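Local coordinates for protein YciF (Escherichia coli, PDB 2GS4) that is a stress-associated homodimer of the ferritin-like, rubrerythrin-related class and probably binds metal, although its exact role is not established, at residues D16-E21 with L68-M73; D8-L13 with L127-A132; I55-Q60 with A133-E138. All coordinates share one frame; numbering follows the deposited sequence.

Overall arrangement
The three contacts cluster near one end of an almost wholly helical, ferritin-like subunit, their centres 11 to 13 Å apart. Contacts 1 and 2 share helix 6-33, contacts 2 and 3 share helix 130-159, and helix 38-63 joins in through contact 3, so the trio ties three long helices and a connecting loop together. Contact 1 is nested along the chain within the loop closed by contact 2, whereas contact 3 alternates in sequence with both. They also touch: Y18 packs on I55 and I58, L68 on F10 and Y129, and F10 on L136. Together they hold the crossover loop and the last inter-helix turn against the long helices near this end of the bundle.

Contact 1. Residues D16-E21 with L68-M73; sequences DTYSAE and LKIKRM
Y18, S19 and D16 of helix 6-33 receive the loop that leaves helix 38-63 in a surface contact, in which I70 and M73 supply the side chains that meet this part of the helix. The apolar part is the meeting of Y18 and I70, whose side chains cross at about a right angle: the I70 branch methyl CG2 comes obliquely onto the ring and lies 3.9 Å from Y18 CD2. With CG anti to the backbone N (chi1 -171°), the tyrosine holds its ring between this loop and helix 38-63, where I55 and I58 touch it as well.

D16 and S19 lie about one turn apart on the helix, and M73, a selenomethionine in the crystal, reaches both. Its CG sits between the backbone N and the carbonyl carbon (chi1 56°), and with the chain extended at chi2 (175°) SE comes to 3.6 Å from D16 OD2, across the carboxylate-bearing chain. The backbone of M73 meets S19 instead: S19 CB lies 3.3 Å from M73 O, and S19 OG makes at most a weak, unsettled hydrogen bond to the same oxygen. The stronger partner of that hydroxyl is the backbone N of C75, with Q23 NE2 also bonded to it, so it grips the loop just before helix 76-89. A further tie comes from S15 OG, hydrogen-bonded to K71 N. Such a loop, laid over the first helix, belongs to the long crossover between the second and third core helices of the ferritin-like four-helix bundle.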
loop_
_atom_site.group_PDB
_atom_site.type_symbol
_atom_site.label_atom_id
_atom_site.label_comp_id
_atom_site.label_asym_id
_atom_site.label_seq_id
_atom_site.Cartn_x
_atom_site.Cartn_y
_atom_site.Cartn_z
ATOM N N ASP A 16 1.858 11.283 -0.790
ATOM C CA ASP A 16 1.725 10.038 -0.046
ATOM C C ASP A 16 3.128 9.451 0.086
ATOM O O ASP A 16 3.538 9.017 1.164
ATOM C CB ASP A 16 0.821 9.064 -0.807
ATOM C CG ASP A 16 -0.154 8.332 0.102
ATOM O OD1 ASP A 16 -0.802 7.370 -0.370
ATOM O OD2 ASP A 16 -0.278 8.717 1.279
ATOM N N THR A 17 3.877 9.467 -1.012
ATOM C CA THR A 17 5.230 8.931 -0.983
ATOM C C THR A 17 6.115 9.741 -0.023
ATOM O O THR A 17 6.956 9.169 0.678
ATOM C CB THR A 17 5.829 8.883 -2.410
ATOM O OG1 THR A 17 5.221 7.806 -3.137
ATOM C CG2 THR A 17 7.330 8.677 -2.375
ATOM N N TYR A 18 5.910 11.057 0.035
ATOM C CA TYR A 18 6.683 11.907 0.945
ATOM C C TYR A 18 6.431 11.371 2.355
ATOM O O TYR A 18 7.359 11.164 3.131
ATOM C CB TYR A 18 6.209 13.361 0.866
ATOM C CG TYR A 18 7.084 14.362 1.605
ATOM C CD1 TYR A 18 8.248 14.863 1.020
ATOM C CD2 TYR A 18 6.744 14.811 2.881
ATOM C CE1 TYR A 18 9.051 15.786 1.684
ATOM C CE2 TYR A 18 7.549 15.742 3.560
ATOM C CZ TYR A 18 8.698 16.222 2.951
ATOM O OH TYR A 18 9.493 17.139 3.598
ATOM N N SER A 19 5.163 11.131 2.672
ATOM C CA SER A 19 4.800 10.603 3.981
ATOM C C SER A 19 5.452 9.240 4.215
ATOM O O SER A 19 5.984 8.987 5.287
ATOM C CB SER A 19 3.273 10.498 4.107
ATOM O OG SER A 19 2.893 9.675 5.200
ATOM N N ALA A 20 5.425 8.374 3.205
ATOM C CA ALA A 20 6.010 7.042 3.317
ATOM C C ALA A 20 7.499 7.084 3.658
ATOM O O ALA A 20 7.967 6.326 4.498
ATOM C CB ALA A 20 5.792 6.270 2.012
ATOM N N GLU A 21 8.238 7.958 2.982
ATOM C CA GLU A 21 9.674 8.092 3.213
ATOM C C GLU A 21 9.927 8.605 4.630
ATOM O O GLU A 21 10.853 8.155 5.312
ATOM C CB GLU A 21 10.281 9.055 2.175
ATOM C CG GLU A 21 10.129 8.576 0.729
ATOM C CD GLU A 21 11.033 7.393 0.395
ATOM O OE1 GLU A 21 11.395 6.629 1.318
ATOM O OE2 GLU A 21 11.373 7.218 -0.796
ATOM N N LEU A 68 3.475 22.457 -8.297
ATOM C CA LEU A 68 3.620 21.377 -7.328
ATOM C C LEU A 68 3.718 21.841 -5.868
ATOM O O LEU A 68 4.207 22.932 -5.580
ATOM C CB LEU A 68 4.832 20.515 -7.712
ATOM C CG LEU A 68 4.775 19.915 -9.127
ATOM C CD1 LEU A 68 5.975 19.021 -9.394
ATOM C CD2 LEU A 68 3.488 19.123 -9.277
ATOM N N LYS A 69 3.215 21.009 -4.958
ATOM C CA LYS A 69 3.235 21.276 -3.513
ATOM C C LYS A 69 3.175 19.888 -2.874
ATOM O O LYS A 69 3.025 18.908 -3.583
ATOM C CB LYS A 69 1.992 22.082 -3.085
ATOM C CG LYS A 69 2.088 22.701 -1.673
ATOM C CD LYS A 69 0.758 23.289 -1.186
ATOM C CE LYS A 69 -0.115 22.253 -0.472
ATOM N NZ LYS A 69 0.142 22.168 0.999
ATOM N N ILE A 70 3.335 19.785 -1.559
ATOM C CA ILE A 70 3.210 18.487 -0.898
ATOM C C ILE A 70 2.026 18.699 0.023
ATOM O O ILE A 70 2.038 19.623 0.832
ATOM C CB ILE A 70 4.430 18.108 -0.005
ATOM C CG1 ILE A 70 5.650 17.781 -0.863
ATOM C CG2 ILE A 70 4.084 16.903 0.863
ATOM C CD1 ILE A 70 5.443 16.607 -1.793
ATOM N N LYS A 71 0.992 17.880 -0.107
ATOM C CA LYS A 71 -0.158 18.026 0.767
ATOM C C LYS A 71 0.072 17.102 1.967
ATOM O O LYS A 71 0.561 15.986 1.813
ATOM C CB LYS A 71 -1.449 17.693 0.000
ATOM C CG LYS A 71 -1.790 18.729 -1.102
ATOM C CD LYS A 71 -3.052 18.378 -1.897
ATOM C CE LYS A 71 -3.594 19.595 -2.655
ATOM N NZ LYS A 71 -4.156 20.637 -1.740
ATOM N N ARG A 72 -0.239 17.598 3.164
ATOM C CA ARG A 72 -0.048 16.847 4.407
ATOM C C ARG A 72 -0.997 15.659 4.509
ATOM O O ARG A 72 -2.202 15.806 4.328
ATOM C CB ARG A 72 -0.269 17.782 5.601
ATOM C CG ARG A 72 0.201 17.285 6.960
ATOM C CD ARG A 72 0.142 18.450 7.948
ATOM N NE ARG A 72 0.659 18.143 9.279
ATOM C CZ ARG A 72 1.417 18.980 9.982
ATOM N NH1 ARG A 72 1.748 20.163 9.471
ATOM N NH2 ARG A 72 1.838 18.648 11.197
HETATM N N MSE A 73 -0.451 14.482 4.795
HETATM C CA MSE A 73 -1.263 13.277 4.928
HETATM C C MSE A 73 -0.411 12.138 5.470
HETATM O O MSE A 73 0.811 12.210 5.457
HETATM C CB MSE A 73 -1.869 12.878 3.571
HETATM C CG MSE A 73 -0.841 12.670 2.445
HETATM SE SE MSE A 73 -1.557 12.003 0.750
HETATM C CE MSE A 73 -2.228 13.660 0.011
#

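Contact 2. Residues D8-L13 with L127-A132; sequences DVFIHL and LGYRKA
F10 packs against L127 and Y129 where the first helix of the ferritin-like bundle meets the tight turn between its last two long helices, 95-126 and 130-159. Methyl CD1 of L127 lies 3.6 Å from F10 CB and also reaches CG at the root of the ring, the two side chains crossing obliquely. Y129 approaches farther out, and the rings form an offset edge-to-face pair: the tyrosine edge is directed at the phenylalanine face, with centroids 6.0 Å apart and planes at 66°. The closest atoms of this pair, F10 CE1 and Y129 CD2, are 4.2 Å apart.

Within the turn the two partners of F10 support each other, since L127 CB stands 3.8 Å above the Y129 ring plane, over its centre. What brings them together is G128, whose positive phi (81°) closes helix 95-126 with a Schellman motif; Y129 then takes the N-cap position of helix 130-159. On the first helix, F10 CG anti to the backbone N (chi1 180°) carries the ring inward, where L120, L123 and A124 of helix 95-126 also pack on it. The neighbouring V9 and H12 instead meet T119 of the second subunit. L68 of the crossover loop touches the tyrosine ring, and its phenolic OH is hydrogen-bonded to both E7 OE2 and N67 ND2.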
loop_
_atom_site.group_PDB
_atom_site.type_symbol
_atom_site.label_atom_id
_atom_site.label_comp_id
_atom_site.label_asym_id
_atom_site.label_seq_id
_atom_site.Cartn_x
_atom_site.Cartn_y
_atom_site.Cartn_z
ATOM N N ASP A 8 -3.554 16.290 -10.305
ATOM C CA ASP A 8 -4.033 16.068 -8.937
ATOM C C ASP A 8 -3.608 14.678 -8.468
ATOM O O ASP A 8 -3.196 14.502 -7.324
ATOM C CB ASP A 8 -5.562 16.140 -8.827
ATOM C CG ASP A 8 -6.130 17.512 -9.148
ATOM O OD1 ASP A 8 -5.526 18.539 -8.771
ATOM O OD2 ASP A 8 -7.216 17.553 -9.765
ATOM N N VAL A 9 -3.722 13.687 -9.353
ATOM C CA VAL A 9 -3.335 12.317 -9.014
ATOM C C VAL A 9 -1.847 12.293 -8.695
ATOM O O VAL A 9 -1.425 11.675 -7.720
ATOM C CB VAL A 9 -3.596 11.321 -10.181
ATOM C CG1 VAL A 9 -3.034 9.940 -9.825
ATOM C CG2 VAL A 9 -5.088 11.200 -10.456
ATOM N N PHE A 10 -1.055 12.964 -9.524
ATOM C CA PHE A 10 0.383 13.013 -9.312
ATOM C C PHE A 10 0.743 13.669 -7.988
ATOM O O PHE A 10 1.555 13.124 -7.229
ATOM C CB PHE A 10 1.082 13.745 -10.464
ATOM C CG PHE A 10 2.582 13.841 -10.301
ATOM C CD1 PHE A 10 3.181 15.047 -9.956
ATOM C CD2 PHE A 10 3.396 12.722 -10.484
ATOM C CE1 PHE A 10 4.569 15.139 -9.785
ATOM C CE2 PHE A 10 4.776 12.803 -10.316
ATOM C CZ PHE A 10 5.364 14.018 -9.969
ATOM N N ILE A 11 0.146 14.824 -7.697
ATOM C CA ILE A 11 0.460 15.492 -6.446
ATOM C C ILE A 11 0.040 14.620 -5.257
ATOM O O ILE A 11 0.762 14.513 -4.269
ATOM C CB ILE A 11 -0.183 16.919 -6.371
ATOM C CG1 ILE A 11 0.284 17.617 -5.104
ATOM C CG2 ILE A 11 -1.695 16.854 -6.431
ATOM C CD1 ILE A 11 1.753 17.589 -5.000
ATOM N N HIS A 12 -1.119 13.978 -5.367
ATOM C CA HIS A 12 -1.607 13.101 -4.308
ATOM C C HIS A 12 -0.609 11.969 -4.040
ATOM O O HIS A 12 -0.203 11.753 -2.897
ATOM C CB HIS A 12 -2.965 12.499 -4.696
ATOM C CG HIS A 12 -3.339 11.291 -3.894
ATOM N ND1 HIS A 12 -3.710 11.358 -2.569
ATOM C CD2 HIS A 12 -3.388 9.980 -4.233
ATOM C CE1 HIS A 12 -3.975 10.142 -2.125
ATOM N NE2 HIS A 12 -3.787 9.287 -3.115
ATOM N N LEU A 13 -0.224 11.241 -5.086
ATOM C CA LEU A 13 0.712 10.130 -4.934
ATOM C C LEU A 13 2.096 10.553 -4.443
ATOM O O LEU A 13 2.740 9.824 -3.692
ATOM C CB LEU A 13 0.836 9.358 -6.255
ATOM C CG LEU A 13 -0.382 8.531 -6.690
ATOM C CD1 LEU A 13 -0.158 7.997 -8.094
ATOM C CD2 LEU A 13 -0.614 7.386 -5.710
ATOM N N LEU A 127 3.277 14.124 -17.770
ATOM C CA LEU A 127 2.778 15.473 -17.509
ATOM C C LEU A 127 3.747 16.521 -18.053
ATOM O O LEU A 127 3.512 17.719 -17.933
ATOM C CB LEU A 127 2.558 15.683 -16.007
ATOM C CG LEU A 127 1.348 14.982 -15.374
ATOM C CD1 LEU A 127 1.557 14.833 -13.877
ATOM C CD2 LEU A 127 0.084 15.778 -15.666
ATOM N N GLY A 128 4.836 16.059 -18.651
ATOM C CA GLY A 128 5.817 16.974 -19.205
ATOM C C GLY A 128 6.786 17.543 -18.185
ATOM O O GLY A 128 7.425 18.562 -18.450
ATOM N N TYR A 129 6.884 16.911 -17.015
ATOM C CA TYR A 129 7.818 17.372 -15.984
ATOM C C TYR A 129 9.116 16.596 -16.144
ATOM O O TYR A 129 9.367 15.628 -15.429
ATOM C CB TYR A 129 7.271 17.139 -14.571
ATOM C CG TYR A 129 5.933 17.777 -14.312
ATOM C CD1 TYR A 129 5.470 18.812 -15.117
ATOM C CD2 TYR A 129 5.112 17.329 -13.276
ATOM C CE1 TYR A 129 4.226 19.385 -14.909
ATOM C CE2 TYR A 129 3.863 17.892 -13.058
ATOM C CZ TYR A 129 3.425 18.920 -13.882
ATOM O OH TYR A 129 2.179 19.477 -13.701
ATOM N N ARG A 130 9.935 17.046 -17.086
ATOM C CA ARG A 130 11.209 16.419 -17.413
ATOM C C ARG A 130 12.163 16.208 -16.232
ATOM O O ARG A 130 12.597 15.087 -15.971
ATOM C CB ARG A 130 11.907 17.250 -18.490
ATOM C CG ARG A 130 13.125 16.608 -19.107
ATOM C CD ARG A 130 14.077 17.671 -19.633
ATOM N NE ARG A 130 14.648 18.460 -18.543
ATOM C CZ ARG A 130 14.321 19.719 -18.266
ATOM N NH1 ARG A 130 13.420 20.357 -19.002
ATOM N NH2 ARG A 130 14.894 20.343 -17.244
ATOM N N LYS A 131 12.495 17.281 -15.522
ATOM C CA LYS A 131 13.415 17.187 -14.394
ATOM C C LYS A 131 12.874 16.260 -13.313
ATOM O O LYS A 131 13.628 15.514 -12.684
ATOM C CB LYS A 131 13.680 18.576 -13.808
ATOM C CG LYS A 131 14.640 18.568 -12.642
ATOM C CD LYS A 131 15.125 19.963 -12.311
ATOM C CE LYS A 131 16.103 19.910 -11.155
ATOM N NZ LYS A 131 17.205 18.950 -11.435
ATOM N N ALA A 132 11.566 16.308 -13.092
ATOM C CA ALA A 132 10.955 15.452 -12.088
ATOM C C ALA A 132 11.122 13.987 -12.492
ATOM O O ALA A 132 11.575 13.175 -11.688
ATOM C CB ALA A 132 9.478 15.800 -11.921
#

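Contact 3. Residues I55-Q60 with A133-E138; sequences IERIDQ and AKLLKE
R57 and L135 face each other in the seam between helices 38-63 and 130-159, an antiparallel pair whose local axes pass 9.8 Å apart with their directions at 169°. The arginine reaches over the other helix with its aliphatic arm first. R57 CG packs 3.8 Å from L135 CB, and R57 CD comes within 3.3 Å of L135 O. Farther along helix 38-63, Q60 CB meets L135 CD1 at 3.8 Å, so L135 sits against two residues on neighbouring turns, with V61 touching it too.

These are the second and fourth long helices of the ferritin-like four-helix bundle, and the seam has an inner and an outer side: I58 and L136 turn to helix 95-126, packing on Y117 and on A121 and A124 respectively, while Q60 and E138 are exposed on the outer side. There the bend of R57 at chi3 (-68°) sets its guanidinium across E138. E138 OE2 lies 3.6 Å from R57 NE but over the face of the group, with the two planes 86° apart; this salt bridge is purely electrostatic, the oxygen standing well off the plane of the N-H bonds. E138 CB also rests 3.8 Å above the guanidinium plane. Directed polar bonding comes from further along the helix, where NH2 is hydrogen-bonded to T139 OG1 and salt-bridged to E142. With an alanine in place of R57, L135 would probably lose the cover given by the CG and CD methylenes, and E138 and E142 their shared counter-charge.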
loop_
_atom_site.group_PDB
_atom_site.type_symbol
_atom_site.label_atom_id
_atom_site.label_comp_id
_atom_site.label_asym_id
_atom_site.label_seq_id
_atom_site.Cartn_x
_atom_site.Cartn_y
_atom_site.Cartn_z
ATOM N N ILE A 55 14.231 12.003 0.323
ATOM C CA ILE A 55 13.272 13.017 0.704
ATOM C C ILE A 55 13.793 14.339 0.114
ATOM O O ILE A 55 13.016 15.138 -0.404
ATOM C CB ILE A 55 13.104 13.103 2.238
ATOM C CG1 ILE A 55 12.425 11.821 2.740
ATOM C CG2 ILE A 55 12.259 14.322 2.613
ATOM C CD1 ILE A 55 12.205 11.748 4.243
ATOM N N GLU A 56 15.103 14.562 0.166
ATOM C CA GLU A 56 15.641 15.800 -0.407
ATOM C C GLU A 56 15.318 15.853 -1.893
ATOM O O GLU A 56 15.000 16.914 -2.433
ATOM C CB GLU A 56 17.162 15.893 -0.215
ATOM C CG GLU A 56 17.583 16.005 1.247
ATOM C CD GLU A 56 17.066 17.264 1.905
ATOM O OE1 GLU A 56 16.812 17.224 3.123
ATOM O OE2 GLU A 56 16.927 18.292 1.212
ATOM N N ARG A 57 15.397 14.707 -2.561
ATOM C CA ARG A 57 15.108 14.668 -3.986
ATOM C C ARG A 57 13.640 15.026 -4.244
ATOM O O ARG A 57 13.322 15.632 -5.270
ATOM C CB ARG A 57 15.452 13.289 -4.560
ATOM C CG ARG A 57 15.581 13.268 -6.075
ATOM C CD ARG A 57 16.207 11.967 -6.550
ATOM N NE ARG A 57 17.607 11.864 -6.148
ATOM C CZ ARG A 57 18.175 10.744 -5.714
ATOM N NH1 ARG A 57 19.458 10.731 -5.374
ATOM N NH2 ARG A 57 17.450 9.638 -5.592
ATOM N N ILE A 58 12.747 14.658 -3.324
ATOM C CA ILE A 58 11.335 14.994 -3.478
ATOM C C ILE A 58 11.163 16.516 -3.380
ATOM O O ILE A 58 10.315 17.087 -4.061
ATOM C CB ILE A 58 10.436 14.292 -2.405
ATOM C CG1 ILE A 58 10.320 12.789 -2.701
ATOM C CG2 ILE A 58 9.043 14.916 -2.405
ATOM C CD1 ILE A 58 9.604 12.000 -1.605
ATOM N N ASP A 59 11.945 17.173 -2.528
ATOM C CA ASP A 59 11.844 18.630 -2.410
ATOM C C ASP A 59 12.230 19.233 -3.755
ATOM O O ASP A 59 11.637 20.218 -4.206
ATOM C CB ASP A 59 12.784 19.182 -1.334
ATOM C CG ASP A 59 12.470 18.656 0.049
ATOM O OD1 ASP A 59 11.282 18.432 0.351
ATOM O OD2 ASP A 59 13.417 18.490 0.845
ATOM N N GLN A 60 13.222 18.615 -4.392
ATOM C CA GLN A 60 13.703 19.044 -5.700
ATOM C C GLN A 60 12.611 18.876 -6.756
ATOM O O GLN A 60 12.440 19.737 -7.619
ATOM C CB GLN A 60 14.931 18.229 -6.130
ATOM C CG GLN A 60 16.255 18.596 -5.454
ATOM C CD GLN A 60 17.432 17.825 -6.042
ATOM O OE1 GLN A 60 18.211 18.357 -6.834
ATOM N NE2 GLN A 60 17.551 16.558 -5.669
ATOM N N ALA A 133 10.783 13.647 -13.735
ATOM C CA ALA A 133 10.906 12.261 -14.188
ATOM C C ALA A 133 12.316 11.713 -13.986
ATOM O O ALA A 133 12.494 10.579 -13.544
ATOM C CB ALA A 133 10.516 12.150 -15.656
ATOM N N LYS A 134 13.314 12.523 -14.319
ATOM C CA LYS A 134 14.705 12.117 -14.188
ATOM C C LYS A 134 15.030 11.835 -12.728
ATOM O O LYS A 134 15.687 10.845 -12.405
ATOM C CB LYS A 134 15.625 13.220 -14.722
ATOM C CG LYS A 134 15.156 13.867 -16.023
ATOM C CD LYS A 134 15.097 12.888 -17.197
ATOM C CE LYS A 134 13.698 12.316 -17.419
ATOM N NZ LYS A 134 12.678 13.352 -17.763
ATOM N N LEU A 135 14.569 12.714 -11.846
ATOM C CA LEU A 135 14.813 12.555 -10.423
ATOM C C LEU A 135 14.124 11.327 -9.867
ATOM O O LEU A 135 14.714 10.565 -9.111
ATOM C CB LEU A 135 14.324 13.781 -9.666
ATOM C CG LEU A 135 15.099 15.043 -10.011
ATOM C CD1 LEU A 135 14.426 16.232 -9.369
ATOM C CD2 LEU A 135 16.544 14.897 -9.547
ATOM N N LEU A 136 12.863 11.145 -10.235
ATOM C CA LEU A 136 12.114 10.007 -9.743
ATOM C C LEU A 136 12.706 8.690 -10.233
ATOM O O LEU A 136 12.662 7.690 -9.514
ATOM C CB LEU A 136 10.642 10.141 -10.143
ATOM C CG LEU A 136 9.939 11.345 -9.500
ATOM C CD1 LEU A 136 8.695 11.690 -10.291
ATOM C CD2 LEU A 136 9.599 11.041 -8.042
ATOM N N LYS A 137 13.268 8.677 -11.441
ATOM C CA LYS A 137 13.865 7.447 -11.937
ATOM C C LYS A 137 15.152 7.171 -11.159
ATOM O O LYS A 137 15.577 6.020 -11.034
ATOM C CB LYS A 137 14.109 7.533 -13.456
ATOM C CG LYS A 137 12.832 7.228 -14.271
ATOM C CD LYS A 137 12.943 7.640 -15.736
ATOM C CE LYS A 137 11.588 7.568 -16.453
ATOM N NZ LYS A 137 11.100 6.186 -16.743
ATOM N N GLU A 138 15.762 8.224 -10.615
ATOM C CA GLU A 138 16.978 8.045 -9.834
ATOM C C GLU A 138 16.630 7.337 -8.533
ATOM O O GLU A 138 17.345 6.434 -8.102
ATOM C CB GLU A 138 17.654 9.395 -9.561
ATOM C CG GLU A 138 18.267 9.981 -10.822
ATOM C CD GLU A 138 19.013 11.277 -10.580
ATOM O OE1 GLU A 138 19.643 11.771 -11.538
ATOM O OE2 GLU A 138 18.971 11.805 -9.444
#